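Local structure of ABC sugar transporter, periplasmic sugar binding protein (Legionella pneumophila subsp. pneumophila, 3ROT) at residues L79-A82 and N83-I87; R148-G151 and I152-L156; V179-Y182 and F183-H186; D244-P247 and F248-G251; L258-M261 and N262-L266. The protein probably binds a sugar in the periplasm and hands it to an ABC transporter, as other bacterial solute-binding proteins of its family do. One frame throughout, in Å; residues are numbered along the deposited sequence.

Contact 1: L79-A82 and N83-I87; sequences LQRA and NKLNI
Lys84 curls back along the helix over the carbonyls of Gln80 and Arg81. Its CB lies 3.4 Å from Arg81 O, and CG, held beside the backbone N by a chi1 of -67°, comes equally near Gln80 O. Bends at chi3 and chi4 then fold the chain back, which brings NZ to 3.8 Å from Gln80 O, too far for a hydrogen bond. The amide of Gln80 turns to another partner, its NE2 donating to Lys101 O. One residue on, Leu85 sets CD1 4.0 Å from Arg81 NE, at a slant to the guanidinium, while the extended arginine runs on to a salt bridge with Glu55 of helix 47-59. Helix 76-85 is the crossover of the beta-alpha-beta unit that joins strands 64-67 and 89-92, and it stops here in a Schellman motif: Asn86 takes a positive phi of 69°, and Ile87 N reaches back to Ala82 O at 3.1 Å. Upstream, Asn83 N and Leu85 N make ordinary helical bonds to Leu79 O and Arg81 O. Ala82 and Ile87 face inward, both against Leu58, and Ala82 also meets Val89, whereas Asn83, Lys84 and Asn86 stand at the surface.

Contact 2: R148-G151 and I152-L156; sequences RAYG and IKTIL
Tyr150 and Thr154, one turn apart on helix 143-158, cross at about a right angle. This helix is the crossover of a beta-alpha-beta unit between strands 132-137 and 162-167, in the lobe built on the five-stranded parallel sheet. Among the hydrogen bonds, the backbone runs in regular alpha-helical register: Ile152 N, Lys153 N and Thr154 N donate to Arg148 O, Ala149 O and Tyr150 O, the middle bond being the straightest at 169°. A side-chain bond is added by Thr154, whose OG1 donates to Gly151 O at 2.7 Å from above the carbonyl plane, 35° out of it. The chi1 of 59° sets OG1 between the backbone N and the carbonyl carbon and so directs it back up the helix; the same hydroxyl also bonds Lys117 NZ of helix 112-126. Among the charged groups, Lys153 extends past Ala149, its CE 4.1 Å from Ala149 CB, before NZ forms a salt bridge with Glu165. Arg148 leads away from this turn to Leu195 O and a bound glycerol, probably from the crystallisation liquor. In the apolar packing, Ile152 rests on Phe193 of strand 191-194, Tyr150 and Ile155 on helix 112-126, and Leu156 reaches both Phe193 and Leu124. Between Tyr150 and Thr154 the touch is made by the methyl: CG2 approaches the ring obliquely, 3.5 Å from CE2 and 3.9 Å from both CD2 and CZ.

Contact 3: V179-Y182 and F183-H186; sequences VKSY and FKIH
The rings of Tyr182 and His186 form an offset stack, centroids 4.6 Å apart and planes inclined by 24°. Each covers only the rim of the other: His186 ND1 sits over one face of the tyrosine, 3.6 Å from CZ, and Tyr182 OH over one face of the imidazole. A chi1 of -169° on Tyr182, with CG opposite the backbone N, swings the phenol toward the C-terminal end of helix 172-185, where His186 leaves helical geometry and can fold back over it. The backbone pins the pair, since His186 N donates to Tyr182 O at 2.7 Å, a shorter bond than the weak one from Ile185 N to the same oxygen. Phe183 lies beside Val179 and points the same way, with CD1 4.1 Å from Val179 CG1, and at its edge meets Val179 O. Lys184 extends back along the preceding turn, CE 3.8 Å from Lys180 CB. Farther out, Arg132 NE bonds Tyr182 OH, His186 O accepts from Thr189 OG1, and Phe183 meets Phe215 edge-to-face, so the helix end is keyed onto strand 132-137 and nearby loops. With the phenol oxygen bonded to Arg132, which also touches His186, a positive charge on the imidazole would probably be disfavoured.

Contact 4: D244-P247 and F248-G251; sequences DQQP and FLMG
Gln246 and Leu249 lie side by side and point the same way, their CB atoms 4.0 Å apart at the first turn of helix 247-264. The selenomethionine Met250 points back at the loop: CG stands opposite the backbone N (chi1 -155°), and a bend at chi3 of -62° brings the methyl CE within 3.7 Å of Gln245 CB and 3.4 Å of Gln245 O. Pro247, with no N-H to give, suits the first turn, and Gln246 at the N-cap opens the helical bonding: Met250 N meets Gln246 O in the carbonyl plane at 3.1 Å, and Gly251 N follows to Pro247 O at 2.8 Å. Asp244 OD1 takes the N-H of Gln246 at 3.0 Å, from above the carboxylate plane, in an Asx turn, just where Gln246 adopts a positive phi of 56°. The amide of Gln245 has its partners outside the turn, NE2 bonded to Asp225 OD1 and weakly to a bound glycerol. The turn is an interlobe crossing at the hinge, as in periplasmic binding proteins of this type, from strand 241-243 to helix 247-264: Pro247 and Met250 pack on Tyr17 of helix 16-32, and Phe248 touches Arg212 of the second subunit.

Contact 5: L258-M261 and N262-L266; sequences LVLM and NRYQL
Val259 lays CG1 over one face of the Arg263 guanidinium, 3.6 Å from NE and 3.7 Å from CD, the two side chains side by side and pointing the same way. CG1 lies toward the rim of the guanidinium; the far end is held by Leu32 O, which accepts from NH2. Beneath them Arg263 N donates to Val259 O at 2.9 Å and 173°. Asn262 also belongs to this packed side: its ND2 bonds Tyr6 OH and Ser63 O, which fastens the helix end to strand 5-9 and the loop after helix 47-59, while Leu258 and Val259 touch Tyr6. The selenomethionine Met261 packs toward Pro88 and Leu105.

The other side is more exposed rather than more distant. Leu260 puts CD2 at the edge of the Tyr264 ring, in its plane and 3.5 Å from CE2, though its CB is a loose 4.4 Å from Leu266 CD1. As helix 247-264 ends, Gln265 takes a positive phi of 58°, and the bond from Gln265 N to Met261 O is weak, bent to 126°. Past it the chain turns back, Leu266 O meeting Met261 CA in a C-H...O contact of 3.5 Å. Polar anchoring thus lies on the packed side, where side-chain N-H groups reach oxygens of other elements; the exposed side has apolar contacts and, past the Tyr264 N to Leu260 O bond, only a weak last helical bond.

How the contacts relate
All five contacts are local, and none is wholly core. Contacts 1, 3 and 5 mark the C-terminal ends of helices, far from the chain's centre, whereas contact 2 lies mid-helix and contact 4 starts a helix about 10 Å from that centre. Contacts 4 and 5 share helix 247-264, its beginning and its end. Contacts 1 and 5 belong to the lobe of the six-stranded sheet, contacts 2 and 3 to the other, and contact 4 joins them. Contacts 2 and 4 meet through Arg148 and Gln245, both beside bound glycerol. Aromatic stacking distinguishes contact 3, and in contact 2 alone does a side chain bond a carbonyl across the two segments.

Contact 1: L79-A82 and N83-I87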
loop_
_atom_site.group_PDB
_atom_site.type_symbol
_atom_site.label_atom_id
_atom_site.label_comp_id
_atom_site.label_asym_id
_atom_site.label_seq_id
_atom_site.Cartn_x
_atom_site.Cartn_y
_atom_site.Cartn_z
ATOM N N LEU A 79 -22.463 14.519 12.529
ATOM C CA LEU A 79 -23.258 15.022 11.418
ATOM C C LEU A 79 -24.336 15.968 11.921
ATOM O O LEU A 79 -24.556 17.034 11.348
ATOM C CB LEU A 79 -23.903 13.859 10.662
ATOM C CG LEU A 79 -22.911 13.022 9.848
ATOM C CD1 LEU A 79 -23.626 11.819 9.243
ATOM C CD2 LEU A 79 -22.279 13.894 8.756
ATOM N N GLN A 80 -25.012 15.563 12.988
ATOM C CA GLN A 80 -26.059 16.384 13.572
ATOM C C GLN A 80 -25.463 17.684 14.101
ATOM O O GLN A 80 -26.044 18.761 13.936
ATOM C CB GLN A 80 -26.762 15.614 14.692
ATOM C CG GLN A 80 -27.762 14.594 14.177
ATOM C CD GLN A 80 -28.298 13.698 15.274
ATOM O OE1 GLN A 80 -28.475 14.130 16.410
ATOM N NE2 GLN A 80 -28.575 12.443 14.933
ATOM N N ARG A 81 -24.298 17.583 14.726
ATOM C CA ARG A 81 -23.628 18.769 15.251
ATOM C C ARG A 81 -23.362 19.718 14.087
ATOM O O ARG A 81 -23.722 20.896 14.138
ATOM C CB ARG A 81 -22.303 18.384 15.918
ATOM C CG ARG A 81 -21.512 19.565 16.465
ATOM C CD ARG A 81 -20.155 19.123 17.003
ATOM N NE ARG A 81 -19.244 20.253 17.176
ATOM C CZ ARG A 81 -17.943 20.140 17.445
ATOM N NH1 ARG A 81 -17.385 18.941 17.577
ATOM N NH2 ARG A 81 -17.196 21.229 17.582
ATOM N N ALA A 82 -22.734 19.195 13.035
ATOM C CA ALA A 82 -22.428 19.996 11.858
ATOM C C ALA A 82 -23.688 20.669 11.341
ATOM O O ALA A 82 -23.678 21.845 10.965
ATOM C CB ALA A 82 -21.834 19.117 10.773
ATOM N N ASN A 83 -24.781 19.916 11.328
ATOM C CA ASN A 83 -26.049 20.439 10.848
ATOM C C ASN A 83 -26.517 21.634 11.683
ATOM O O ASN A 83 -27.020 22.622 11.142
ATOM C CB ASN A 83 -27.103 19.337 10.870
ATOM C CG ASN A 83 -28.325 19.700 10.068
ATOM O OD1 ASN A 83 -28.227 19.999 8.882
ATOM N ND2 ASN A 83 -29.486 19.679 10.708
ATOM N N LYS A 84 -26.346 21.544 12.998
ATOM C CA LYS A 84 -26.748 22.629 13.885
ATOM C C LYS A 84 -25.891 23.884 13.693
ATOM O O LYS A 84 -26.398 25.002 13.762
ATOM C CB LYS A 84 -26.684 22.173 15.348
ATOM C CG LYS A 84 -27.704 21.095 15.700
ATOM C CD LYS A 84 -27.957 21.016 17.205
ATOM C CE LYS A 84 -26.803 20.381 17.967
ATOM N NZ LYS A 84 -26.656 18.941 17.632
ATOM N N LEU A 85 -24.598 23.699 13.445
ATOM C CA LEU A 85 -23.696 24.830 13.251
ATOM C C LEU A 85 -23.859 25.440 11.862
ATOM O O LEU A 85 -23.246 26.459 11.543
ATOM C CB LEU A 85 -22.247 24.389 13.458
ATOM C CG LEU A 85 -21.941 23.810 14.841
ATOM C CD1 LEU A 85 -20.505 23.302 14.895
ATOM C CD2 LEU A 85 -22.176 24.873 15.896
ATOM N N ASN A 86 -24.691 24.806 11.043
ATOM C CA ASN A 86 -24.957 25.273 9.690
ATOM C C ASN A 86 -23.752 25.137 8.752
ATOM O O ASN A 86 -23.620 25.882 7.779
ATOM C CB ASN A 86 -25.443 26.726 9.721
ATOM C CG ASN A 86 -25.967 27.196 8.374
ATOM O OD1 ASN A 86 -26.896 26.607 7.814
ATOM N ND2 ASN A 86 -25.372 28.266 7.848
ATOM N N ILE A 87 -22.871 24.187 9.061
ATOM C CA ILE A 87 -21.706 23.917 8.223
ATOM C C ILE A 87 -22.163 22.879 7.200
ATOM O O ILE A 87 -22.581 21.780 7.570
ATOM C CB ILE A 87 -20.535 23.331 9.044
ATOM C CG1 ILE A 87 -20.030 24.375 10.046
ATOM C CG2 ILE A 87 -19.396 22.916 8.112
ATOM C CD1 ILE A 87 -19.050 23.835 11.059
#

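Contact 2: R148-G151 and I152-L156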
loop_
_atom_site.group_PDB
_atom_site.type_symbol
_atom_site.label_atom_id
_atom_site.label_comp_id
_atom_site.label_asym_id
_atom_site.label_seq_id
_atom_site.Cartn_x
_atom_site.Cartn_y
_atom_site.Cartn_z
ATOM N N ARG A 148 -22.046 -3.712 -1.924
ATOM C CA ARG A 148 -21.411 -4.311 -3.104
ATOM C C ARG A 148 -21.531 -5.826 -3.076
ATOM O O ARG A 148 -21.949 -6.450 -4.053
ATOM C CB ARG A 148 -19.927 -3.962 -3.174
ATOM C CG ARG A 148 -19.653 -2.589 -3.694
ATOM C CD ARG A 148 -18.174 -2.265 -3.644
ATOM N NE ARG A 148 -18.020 -0.821 -3.690
ATOM C CZ ARG A 148 -16.866 -0.179 -3.773
ATOM N NH1 ARG A 148 -15.721 -0.849 -3.821
ATOM N NH2 ARG A 148 -16.873 1.139 -3.806
ATOM N N ALA A 149 -21.135 -6.405 -1.947
ATOM C CA ALA A 149 -21.190 -7.847 -1.760
ATOM C C ALA A 149 -22.619 -8.344 -1.969
ATOM O O ALA A 149 -22.841 -9.329 -2.672
ATOM C CB ALA A 149 -20.715 -8.208 -0.363
ATOM N N TYR A 150 -23.581 -7.658 -1.356
ATOM C CA TYR A 150 -24.979 -8.046 -1.483
ATOM C C TYR A 150 -25.410 -8.028 -2.940
ATOM O O TYR A 150 -26.066 -8.955 -3.415
ATOM C CB TYR A 150 -25.892 -7.114 -0.687
ATOM C CG TYR A 150 -27.320 -7.618 -0.630
ATOM C CD1 TYR A 150 -27.695 -8.619 0.270
ATOM C CD2 TYR A 150 -28.284 -7.126 -1.504
ATOM C CE1 TYR A 150 -29.002 -9.115 0.294
ATOM C CE2 TYR A 150 -29.588 -7.614 -1.494
ATOM C CZ TYR A 150 -29.943 -8.606 -0.595
ATOM O OH TYR A 150 -31.234 -9.086 -0.596
ATOM N N GLY A 151 -25.053 -6.961 -3.645
ATOM C CA GLY A 151 -25.411 -6.869 -5.046
ATOM C C GLY A 151 -24.827 -8.012 -5.857
ATOM O O GLY A 151 -25.478 -8.560 -6.742
ATOM N N ILE A 152 -23.590 -8.383 -5.560
ATOM C CA ILE A 152 -22.959 -9.468 -6.295
ATOM C C ILE A 152 -23.663 -10.800 -6.013
ATOM O O ILE A 152 -23.987 -11.547 -6.939
ATOM C CB ILE A 152 -21.448 -9.560 -5.949
ATOM C CG1 ILE A 152 -20.720 -8.334 -6.528
ATOM C CG2 ILE A 152 -20.853 -10.857 -6.499
ATOM C CD1 ILE A 152 -19.259 -8.162 -6.075
ATOM N N LYS A 153 -23.922 -11.067 -4.738
ATOM C CA LYS A 153 -24.580 -12.301 -4.322
ATOM C C LYS A 153 -25.972 -12.508 -4.930
ATOM O O LYS A 153 -26.342 -13.633 -5.257
ATOM C CB LYS A 153 -24.668 -12.340 -2.795
ATOM C CG LYS A 153 -23.311 -12.345 -2.122
ATOM C CD LYS A 153 -23.435 -12.255 -0.620
ATOM C CE LYS A 153 -22.071 -12.098 0.028
ATOM N NZ LYS A 153 -22.191 -11.881 1.492
ATOM N N THR A 154 -26.741 -11.434 -5.083
ATOM C CA THR A 154 -28.074 -11.560 -5.666
ATOM C C THR A 154 -27.974 -12.104 -7.091
ATOM O O THR A 154 -28.745 -12.983 -7.482
ATOM C CB THR A 154 -28.835 -10.207 -5.689
ATOM O OG1 THR A 154 -28.092 -9.242 -6.443
ATOM C CG2 THR A 154 -29.043 -9.693 -4.279
ATOM N N ILE A 155 -27.019 -11.598 -7.866
ATOM C CA ILE A 155 -26.856 -12.077 -9.231
ATOM C C ILE A 155 -26.405 -13.535 -9.214
ATOM O O ILE A 155 -26.933 -14.361 -9.950
ATOM C CB ILE A 155 -25.824 -11.235 -10.011
ATOM C CG1 ILE A 155 -26.256 -9.761 -10.030
ATOM C CG2 ILE A 155 -25.657 -11.792 -11.418
ATOM C CD1 ILE A 155 -27.695 -9.523 -10.483
ATOM N N LEU A 156 -25.443 -13.852 -8.355
ATOM C CA LEU A 156 -24.927 -15.212 -8.261
ATOM C C LEU A 156 -25.984 -16.202 -7.801
ATOM O O LEU A 156 -26.021 -17.339 -8.270
ATOM C CB LEU A 156 -23.735 -15.273 -7.310
ATOM C CG LEU A 156 -22.492 -14.495 -7.730
ATOM C CD1 LEU A 156 -21.406 -14.726 -6.699
ATOM C CD2 LEU A 156 -22.035 -14.939 -9.110
#

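Contact 3: V179-Y182 and F183-H186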
loop_
_atom_site.group_PDB
_atom_site.type_symbol
_atom_site.label_atom_id
_atom_site.label_comp_id
_atom_site.label_asym_id
_atom_site.label_seq_id
_atom_site.Cartn_x
_atom_site.Cartn_y
_atom_site.Cartn_z
ATOM N N VAL A 179 -6.869 -16.783 1.346
ATOM C CA VAL A 179 -7.312 -17.137 0.001
ATOM C C VAL A 179 -6.802 -18.523 -0.368
ATOM O O VAL A 179 -7.547 -19.351 -0.885
ATOM C CB VAL A 179 -6.808 -16.124 -1.039
ATOM C CG1 VAL A 179 -7.152 -16.596 -2.447
ATOM C CG2 VAL A 179 -7.433 -14.768 -0.774
ATOM N N LYS A 180 -5.528 -18.772 -0.098
ATOM C CA LYS A 180 -4.932 -20.067 -0.402
ATOM C C LYS A 180 -5.633 -21.177 0.371
ATOM O O LYS A 180 -5.899 -22.240 -0.178
ATOM C CB LYS A 180 -3.442 -20.042 -0.075
ATOM C CG LYS A 180 -2.679 -19.081 -0.964
ATOM C CD LYS A 180 -1.272 -18.803 -0.470
ATOM C CE LYS A 180 -0.375 -20.015 -0.600
ATOM N NZ LYS A 180 1.022 -19.645 -0.257
ATOM N N SER A 181 -5.946 -20.925 1.639
ATOM C CA SER A 181 -6.627 -21.925 2.458
ATOM C C SER A 181 -7.968 -22.299 1.845
ATOM O O SER A 181 -8.335 -23.473 1.808
ATOM C CB SER A 181 -6.854 -21.406 3.881
ATOM O OG SER A 181 -5.625 -21.179 4.549
ATOM N N TYR A 182 -8.696 -21.297 1.361
ATOM C CA TYR A 182 -10.002 -21.533 0.761
ATOM C C TYR A 182 -9.905 -22.379 -0.504
ATOM O O TYR A 182 -10.699 -23.300 -0.704
ATOM C CB TYR A 182 -10.690 -20.208 0.431
ATOM C CG TYR A 182 -12.142 -20.376 0.044
ATOM C CD1 TYR A 182 -13.146 -20.382 1.015
ATOM C CD2 TYR A 182 -12.511 -20.579 -1.284
ATOM C CE1 TYR A 182 -14.479 -20.584 0.672
ATOM C CE2 TYR A 182 -13.841 -20.785 -1.637
ATOM C CZ TYR A 182 -14.819 -20.787 -0.655
ATOM O OH TYR A 182 -16.136 -21.000 -0.997
ATOM N N PHE A 183 -8.946 -22.067 -1.371
ATOM C CA PHE A 183 -8.798 -22.839 -2.596
ATOM C C PHE A 183 -8.371 -24.286 -2.331
ATOM O O PHE A 183 -8.699 -25.189 -3.108
ATOM C CB PHE A 183 -7.817 -22.156 -3.550
ATOM C CG PHE A 183 -8.470 -21.132 -4.438
ATOM C CD1 PHE A 183 -8.982 -19.950 -3.907
ATOM C CD2 PHE A 183 -8.622 -21.373 -5.796
ATOM C CE1 PHE A 183 -9.640 -19.025 -4.721
ATOM C CE2 PHE A 183 -9.273 -20.463 -6.615
ATOM C CZ PHE A 183 -9.784 -19.283 -6.075
ATOM N N LYS A 184 -7.647 -24.503 -1.235
ATOM C CA LYS A 184 -7.204 -25.846 -0.875
ATOM C C LYS A 184 -8.440 -26.668 -0.539
ATOM O O LYS A 184 -8.464 -27.880 -0.736
ATOM C CB LYS A 184 -6.269 -25.803 0.337
ATOM C CG LYS A 184 -4.982 -25.020 0.108
ATOM C CD LYS A 184 -4.277 -24.706 1.426
ATOM C CE LYS A 184 -3.227 -23.610 1.253
ATOM N NZ LYS A 184 -2.679 -23.127 2.562
ATOM N N ILE A 185 -9.471 -25.992 -0.040
ATOM C CA ILE A 185 -10.712 -26.655 0.324
ATOM C C ILE A 185 -11.710 -26.668 -0.831
ATOM O O ILE A 185 -12.472 -27.627 -0.986
ATOM C CB ILE A 185 -11.353 -25.975 1.551
ATOM C CG1 ILE A 185 -10.377 -26.024 2.730
ATOM C CG2 ILE A 185 -12.646 -26.682 1.926
ATOM C CD1 ILE A 185 -10.863 -25.305 3.972
ATOM N N HIS A 186 -11.709 -25.609 -1.637
ATOM C CA HIS A 186 -12.614 -25.527 -2.782
ATOM C C HIS A 186 -11.850 -25.194 -4.055
ATOM O O HIS A 186 -11.957 -24.087 -4.586
ATOM C CB HIS A 186 -13.701 -24.472 -2.545
ATOM C CG HIS A 186 -14.545 -24.736 -1.337
ATOM N ND1 HIS A 186 -14.183 -24.329 -0.070
ATOM C CD2 HIS A 186 -15.712 -25.409 -1.196
ATOM C CE1 HIS A 186 -15.090 -24.739 0.799
ATOM N NE2 HIS A 186 -16.028 -25.397 0.141
#

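Contact 4: D244-P247 and F248-G251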
loop_
_atom_site.group_PDB
_atom_site.type_symbol
_atom_site.label_atom_id
_atom_site.label_comp_id
_atom_site.label_asym_id
_atom_site.label_seq_id
_atom_site.Cartn_x
_atom_site.Cartn_y
_atom_site.Cartn_z
ATOM N N ASP A 244 -15.395 1.050 -12.383
ATOM C CA ASP A 244 -14.751 2.334 -12.156
ATOM C C ASP A 244 -15.756 3.343 -11.601
ATOM O O ASP A 244 -16.767 3.621 -12.238
ATOM C CB ASP A 244 -14.146 2.861 -13.462
ATOM C CG ASP A 244 -13.449 4.195 -13.279
ATOM O OD1 ASP A 244 -12.916 4.446 -12.181
ATOM O OD2 ASP A 244 -13.419 4.990 -14.233
ATOM N N GLN A 245 -15.471 3.877 -10.413
ATOM C CA GLN A 245 -16.339 4.874 -9.774
ATOM C C GLN A 245 -15.884 6.304 -10.124
ATOM O O GLN A 245 -16.529 7.268 -9.733
ATOM C CB GLN A 245 -16.303 4.742 -8.244
ATOM C CG GLN A 245 -16.366 3.332 -7.696
ATOM C CD GLN A 245 -16.278 3.304 -6.178
ATOM O OE1 GLN A 245 -17.158 3.812 -5.491
ATOM N NE2 GLN A 245 -15.203 2.717 -5.650
ATOM N N GLN A 246 -14.771 6.424 -10.844
ATOM C CA GLN A 246 -14.208 7.726 -11.226
ATOM C C GLN A 246 -13.937 8.620 -10.012
ATOM O O GLN A 246 -14.542 9.681 -9.871
ATOM C CB GLN A 246 -15.137 8.472 -12.201
ATOM C CG GLN A 246 -15.360 7.743 -13.517
ATOM C CD GLN A 246 -15.908 8.635 -14.609
ATOM O OE1 GLN A 246 -17.093 8.986 -14.616
ATOM N NE2 GLN A 246 -15.042 9.015 -15.539
ATOM N N PRO A 247 -13.026 8.201 -9.122
ATOM C CA PRO A 247 -12.699 8.991 -7.924
ATOM C C PRO A 247 -12.231 10.432 -8.167
ATOM O O PRO A 247 -12.551 11.326 -7.386
ATOM C CB PRO A 247 -11.631 8.143 -7.219
ATOM C CG PRO A 247 -11.084 7.253 -8.299
ATOM C CD PRO A 247 -12.313 6.913 -9.110
ATOM N N PHE A 248 -11.480 10.654 -9.240
ATOM C CA PHE A 248 -10.998 11.996 -9.560
ATOM C C PHE A 248 -12.194 12.934 -9.746
ATOM O O PHE A 248 -12.221 14.045 -9.212
ATOM C CB PHE A 248 -10.158 11.976 -10.841
ATOM C CG PHE A 248 -9.583 13.315 -11.209
ATOM C CD1 PHE A 248 -8.261 13.634 -10.891
ATOM C CD2 PHE A 248 -10.367 14.272 -11.852
ATOM C CE1 PHE A 248 -7.731 14.893 -11.210
ATOM C CE2 PHE A 248 -9.850 15.532 -12.174
ATOM C CZ PHE A 248 -8.528 15.842 -11.851
ATOM N N LEU A 249 -13.181 12.470 -10.511
ATOM C CA LEU A 249 -14.396 13.231 -10.785
ATOM C C LEU A 249 -15.157 13.488 -9.485
ATOM O O LEU A 249 -15.669 14.590 -9.245
ATOM C CB LEU A 249 -15.290 12.452 -11.763
ATOM C CG LEU A 249 -16.543 13.179 -12.252
ATOM C CD1 LEU A 249 -16.140 14.417 -13.048
ATOM C CD2 LEU A 249 -17.377 12.240 -13.117
HETATM N N MSE A 250 -15.221 12.456 -8.655
HETATM C CA MSE A 250 -15.895 12.512 -7.362
HETATM C C MSE A 250 -15.255 13.644 -6.563
HETATM O O MSE A 250 -15.939 14.521 -6.042
HETATM C CB MSE A 250 -15.690 11.182 -6.636
HETATM C CG MSE A 250 -16.739 10.806 -5.598
HETATM SE SE MSE A 250 -16.292 9.066 -4.825
HETATM C CE MSE A 250 -16.396 7.983 -6.379
ATOM N N GLY A 251 -13.928 13.608 -6.474
ATOM C CA GLY A 251 -13.209 14.636 -5.744
ATOM C C GLY A 251 -13.449 16.027 -6.300
ATOM O O GLY A 251 -13.884 16.919 -5.575
#

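Contact 5: L258-M261 and N262-L266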
loop_
_atom_site.group_PDB
_atom_site.type_symbol
_atom_site.label_atom_id
_atom_site.label_comp_id
_atom_site.label_asym_id
_atom_site.label_seq_id
_atom_site.Cartn_x
_atom_site.Cartn_y
_atom_site.Cartn_z
ATOM N N LEU A 258 -19.424 22.429 -3.165
ATOM C CA LEU A 258 -19.351 23.091 -1.875
ATOM C C LEU A 258 -19.063 24.566 -2.086
ATOM O O LEU A 258 -19.643 25.411 -1.411
ATOM C CB LEU A 258 -18.263 22.459 -0.993
ATOM C CG LEU A 258 -18.614 21.142 -0.292
ATOM C CD1 LEU A 258 -17.387 20.593 0.415
ATOM C CD2 LEU A 258 -19.749 21.376 0.701
ATOM N N VAL A 259 -18.184 24.869 -3.038
ATOM C CA VAL A 259 -17.814 26.249 -3.334
ATOM C C VAL A 259 -18.940 27.022 -4.020
ATOM O O VAL A 259 -19.268 28.130 -3.599
ATOM C CB VAL A 259 -16.542 26.315 -4.217
ATOM C CG1 VAL A 259 -16.255 27.766 -4.628
ATOM C CG2 VAL A 259 -15.354 25.737 -3.459
ATOM N N LEU A 260 -19.528 26.438 -5.066
ATOM C CA LEU A 260 -20.623 27.082 -5.792
ATOM C C LEU A 260 -21.750 27.405 -4.821
ATOM O O LEU A 260 -22.479 28.381 -4.981
ATOM C CB LEU A 260 -21.154 26.165 -6.902
ATOM C CG LEU A 260 -20.243 25.893 -8.106
ATOM C CD1 LEU A 260 -20.886 24.846 -9.018
ATOM C CD2 LEU A 260 -19.994 27.181 -8.865
HETATM N N MSE A 261 -21.882 26.566 -3.807
HETATM C CA MSE A 261 -22.911 26.741 -2.806
HETATM C C MSE A 261 -22.650 28.000 -1.973
HETATM O O MSE A 261 -23.561 28.787 -1.727
HETATM C CB MSE A 261 -22.955 25.504 -1.912
HETATM C CG MSE A 261 -23.985 25.567 -0.823
HETATM SE SE MSE A 261 -23.867 24.032 0.349
HETATM C CE MSE A 261 -25.693 24.094 0.994
ATOM N N ASN A 262 -21.405 28.192 -1.553
ATOM C CA ASN A 262 -21.056 29.358 -0.751
ATOM C C ASN A 262 -20.984 30.659 -1.549
ATOM O O ASN A 262 -21.440 31.696 -1.082
ATOM C CB ASN A 262 -19.723 29.132 -0.029
ATOM C CG ASN A 262 -19.814 28.050 1.035
ATOM O OD1 ASN A 262 -20.718 28.062 1.872
ATOM N ND2 ASN A 262 -18.872 27.120 1.016
ATOM N N ARG A 263 -20.421 30.602 -2.749
ATOM C CA ARG A 263 -20.281 31.792 -3.587
ATOM C C ARG A 263 -21.531 32.249 -4.325
ATOM O O ARG A 263 -21.692 33.443 -4.588
ATOM C CB ARG A 263 -19.191 31.581 -4.638
ATOM C CG ARG A 263 -17.788 31.666 -4.114
ATOM C CD ARG A 263 -16.794 31.370 -5.216
ATOM N NE ARG A 263 -15.434 31.297 -4.691
ATOM C CZ ARG A 263 -14.383 30.908 -5.401
ATOM N NH1 ARG A 263 -14.531 30.551 -6.672
ATOM N NH2 ARG A 263 -13.182 30.890 -4.840
ATOM N N TYR A 264 -22.410 31.311 -4.664
ATOM C CA TYR A 264 -23.584 31.661 -5.443
ATOM C C TYR A 264 -24.956 31.314 -4.878
ATOM O O TYR A 264 -25.968 31.495 -5.554
ATOM C CB TYR A 264 -23.427 31.057 -6.833
ATOM C CG TYR A 264 -22.091 31.372 -7.463
ATOM C CD1 TYR A 264 -21.675 32.692 -7.630
ATOM C CD2 TYR A 264 -21.240 30.352 -7.900
ATOM C CE1 TYR A 264 -20.451 32.992 -8.217
ATOM C CE2 TYR A 264 -20.014 30.639 -8.486
ATOM C CZ TYR A 264 -19.629 31.963 -8.643
ATOM O OH TYR A 264 -18.429 32.260 -9.239
ATOM N N GLN A 265 -24.993 30.832 -3.643
ATOM C CA GLN A 265 -26.251 30.492 -2.993
ATOM C C GLN A 265 -27.042 29.446 -3.778
ATOM O O GLN A 265 -28.264 29.535 -3.916
ATOM C CB GLN A 265 -27.097 31.756 -2.795
ATOM C CG GLN A 265 -26.469 32.821 -1.876
ATOM C CD GLN A 265 -25.266 33.525 -2.495
ATOM O OE1 GLN A 265 -25.353 34.099 -3.586
ATOM N NE2 GLN A 265 -24.136 33.491 -1.792
ATOM N N LEU A 266 -26.323 28.456 -4.295
ATOM C CA LEU A 266 -26.926 27.368 -5.054
ATOM C C LEU A 266 -27.060 26.162 -4.142
ATOM O O LEU A 266 -26.344 26.044 -3.148
ATOM C CB LEU A 266 -26.045 26.999 -6.253
ATOM C CG LEU A 266 -25.983 28.049 -7.358
ATOM C CD1 LEU A 266 -24.995 27.630 -8.435
ATOM C CD2 LEU A 266 -27.379 28.226 -7.939
#